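Local coordinates for hypothetical sugar kinase (Cytophaga hutchinsonii, PDB 3R8E), which belongs to the ROK family and probably transfers a phosphoryl group from ATP to a sugar, at residues Leu152-Gly157 against Val192-Leu197. Numbering follows the deposited sequence.
Sequences LGTGVG and VGINHL
A glycine-rich hairpin loop meets the N-terminus of a helix here: the L152-G157 loop, joining antiparallel strands 147-152 and 156-162 of the ribonuclease H-like sheet, delivers its carbonyls to the start of helix 194-207. Its sequence is consistent with the phosphate-binding loop of ROK kinases. I194 N donates to G153 O at 3.0 Å, the donor standing 42° out of the carbonyl plane. With no side chain, G193, at the N-cap position, can lie close against the loop, its CA-H facing G153 O and, at 3.5 Å from CA, T154 O. With CG1 anti to its carbonyl carbon, I194 lays its chain over the bare backbone of G153, CG1 lying 3.5 Å from G153 C. On the strand side, V156 CG2 packs obliquely on V192 CG2 at 3.7 Å, their β-branches giving short, stiff apolar surfaces in the interior. Two waters complete the seam. One donates to both G153 O and V192 O; the other donates to T154 O and accepts from N195 N, 2.9 Å away. The amides of I194 and N195, which find no helical carbonyl before them, thus bond to the loop directly or through water, and the partial positive charge of the helix start probably favours the carbonyls facing it.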
ATOM      1  N   LEU A 152       0.571  17.722   1.893  1.00 20.83           N
ATOM      2  CA  LEU A 152      -0.069  17.954   3.182  1.00 21.28           C
ATOM      3  C   LEU A 152      -0.739  19.332   3.228  1.00 24.77           C
ATOM      4  O   LEU A 152      -0.117  20.330   3.601  1.00 25.19           O
ATOM      5  CB  LEU A 152       0.955  17.782   4.327  1.00 21.52           C
ATOM      6  CG  LEU A 152       1.694  16.426   4.364  1.00 24.79           C
ATOM      7  CD1 LEU A 152       3.063  16.566   4.991  1.00 25.06           C
ATOM      8  CD2 LEU A 152       0.880  15.357   5.074  1.00 26.35           C
ATOM      9  N   GLY A 153      -2.011  19.353   2.845  1.00 21.65           N
ATOM     10  CA  GLY A 153      -2.837  20.556   2.826  1.00 22.46           C
ATOM     11  C   GLY A 153      -4.104  20.362   3.624  1.00 26.79           C
ATOM     12  O   GLY A 153      -4.083  19.689   4.659  1.00 25.17           O
ATOM     13  N   THR A 154      -5.222  20.968   3.156  1.00 25.20           N
ATOM     14  CA  THR A 154      -6.539  20.825   3.796  1.00 25.92           C
ATOM     15  C   THR A 154      -6.895  19.331   3.775  1.00 28.40           C
ATOM     16  O   THR A 154      -7.369  18.782   4.771  1.00 28.97           O
ATOM     17  CB  THR A 154      -7.582  21.729   3.119  1.00 38.15           C
ATOM     18  OG1 THR A 154      -7.669  21.391   1.736  1.00 43.61           O
ATOM     19  CG2 THR A 154      -7.250  23.205   3.263  1.00 36.79           C
ATOM     20  N   GLY A 155      -6.569  18.689   2.657  1.00 23.32           N
ATOM     21  CA  GLY A 155      -6.664  17.252   2.459  1.00 22.69           C
ATOM     22  C   GLY A 155      -5.261  16.703   2.265  1.00 25.23           C
ATOM     23  O   GLY A 155      -4.330  17.467   1.980  1.00 25.04           O
ATOM     24  N   VAL A 156      -5.082  15.395   2.461  1.00 21.23           N
ATOM     25  CA  VAL A 156      -3.785  14.755   2.259  1.00 20.19           C
ATOM     26  C   VAL A 156      -3.851  14.024   0.929  1.00 25.31           C
ATOM     27  O   VAL A 156      -4.641  13.093   0.765  1.00 26.08           O
ATOM     28  CB  VAL A 156      -3.340  13.835   3.433  1.00 23.45           C
ATOM     29  CG1 VAL A 156      -2.039  13.099   3.098  1.00 22.68           C
ATOM     30  CG2 VAL A 156      -3.172  14.639   4.716  1.00 23.97           C
ATOM     31  N   GLY A 157      -3.066  14.506  -0.021  1.00 21.31           N
ATOM     32  CA  GLY A 157      -2.982  13.919  -1.348  1.00 20.80           C
ATOM     33  C   GLY A 157      -1.661  13.200  -1.503  1.00 22.28           C
ATOM     34  O   GLY A 157      -0.679  13.552  -0.837  1.00 22.69           O
ATOM     35  N   VAL A 192      -4.144  15.230  10.336  1.00 23.12           N
ATOM     36  CA  VAL A 192      -3.078  16.166   9.951  1.00 22.97           C
ATOM     37  C   VAL A 192      -3.503  17.227   8.908  1.00 25.64           C
ATOM     38  O   VAL A 192      -2.698  18.116   8.628  1.00 25.19           O
ATOM     39  CB  VAL A 192      -1.773  15.449   9.497  1.00 25.92           C
ATOM     40  CG1 VAL A 192      -1.227  14.538  10.595  1.00 26.19           C
ATOM     41  CG2 VAL A 192      -1.968  14.683   8.195  1.00 24.36           C
ATOM     42  N   GLY A 193      -4.731  17.153   8.381  1.00 21.95           N
ATOM     43  CA  GLY A 193      -5.256  18.160   7.456  1.00 21.69           C
ATOM     44  C   GLY A 193      -5.252  19.528   8.126  1.00 26.26           C
ATOM     45  O   GLY A 193      -5.442  19.603   9.339  1.00 26.42           O
ATOM     46  N   ILE A 194      -4.983  20.604   7.359  1.00 24.34           N
ATOM     47  CA  ILE A 194      -4.825  21.993   7.840  1.00 26.00           C
ATOM     48  C   ILE A 194      -5.893  22.395   8.890  1.00 32.25           C
ATOM     49  O   ILE A 194      -5.510  22.850   9.969  1.00 33.12           O
ATOM     50  CB  ILE A 194      -4.746  23.018   6.664  1.00 29.26           C
ATOM     51  CG1 ILE A 194      -3.384  22.897   5.929  1.00 28.58           C
ATOM     52  CG2 ILE A 194      -4.976  24.466   7.138  1.00 31.45           C
ATOM     53  CD1 ILE A 194      -3.221  23.761   4.620  1.00 35.68           C
ATOM     54  N   ASN A 195      -7.196  22.208   8.599  1.00 29.79           N
ATOM     55  CA  ASN A 195      -8.272  22.593   9.531  1.00 31.53           C
ATOM     56  C   ASN A 195      -8.217  21.790  10.834  1.00 35.50           C
ATOM     57  O   ASN A 195      -8.526  22.328  11.897  1.00 36.00           O
ATOM     58  CB  ASN A 195      -9.654  22.445   8.884  1.00 34.42           C
ATOM     59  CG  ASN A 195      -9.850  23.217   7.594  1.00 55.69           C
ATOM     60  OD1 ASN A 195     -10.458  22.724   6.641  1.00 51.97           O
ATOM     61  ND2 ASN A 195      -9.341  24.440   7.527  1.00 46.19           N
ATOM     62  N   HIS A 196      -7.788  20.519  10.754  1.00 31.22           N
ATOM     63  CA  HIS A 196      -7.683  19.642  11.917  1.00 31.34           C
ATOM     64  C   HIS A 196      -6.436  19.983  12.738  1.00 34.52           C
ATOM     65  O   HIS A 196      -6.487  19.900  13.968  1.00 35.04           O
ATOM     66  CB  HIS A 196      -7.713  18.177  11.481  1.00 30.97           C
ATOM     67  CG  HIS A 196      -8.978  17.836  10.749  1.00 34.42           C
ATOM     68  ND1 HIS A 196      -9.024  17.800   9.365  1.00 35.22           N
ATOM     69  CD2 HIS A 196     -10.219  17.600  11.234  1.00 37.26           C
ATOM     70  CE1 HIS A 196     -10.279  17.513   9.055  1.00 34.94           C
ATOM     71  NE2 HIS A 196     -11.035  17.387  10.146  1.00 36.59           N
ATOM     72  N   LEU A 197      -5.347  20.431  12.069  1.00 30.02           N
ATOM     73  CA  LEU A 197      -4.118  20.895  12.726  1.00 30.27           C
ATOM     74  C   LEU A 197      -4.431  22.161  13.546  1.00 34.13           C
ATOM     75  O   LEU A 197      -4.002  22.264  14.699  1.00 33.95           O
ATOM     76  CB  LEU A 197      -3.002  21.164  11.682  1.00 29.57           C
ATOM     77  CG  LEU A 197      -1.928  22.206  12.046  1.00 36.16           C
ATOM     78  CD1 LEU A 197      -0.794  21.589  12.845  1.00 36.63           C
ATOM     79  CD2 LEU A 197      -1.396  22.891  10.808  1.00 39.54           C
TER
HETATM   80  O   HOH W   1      -2.142  17.882   5.742  1.00 28.29           O
HETATM   81  O   HOH W   2      -8.258  19.996   7.012  1.00 27.44           O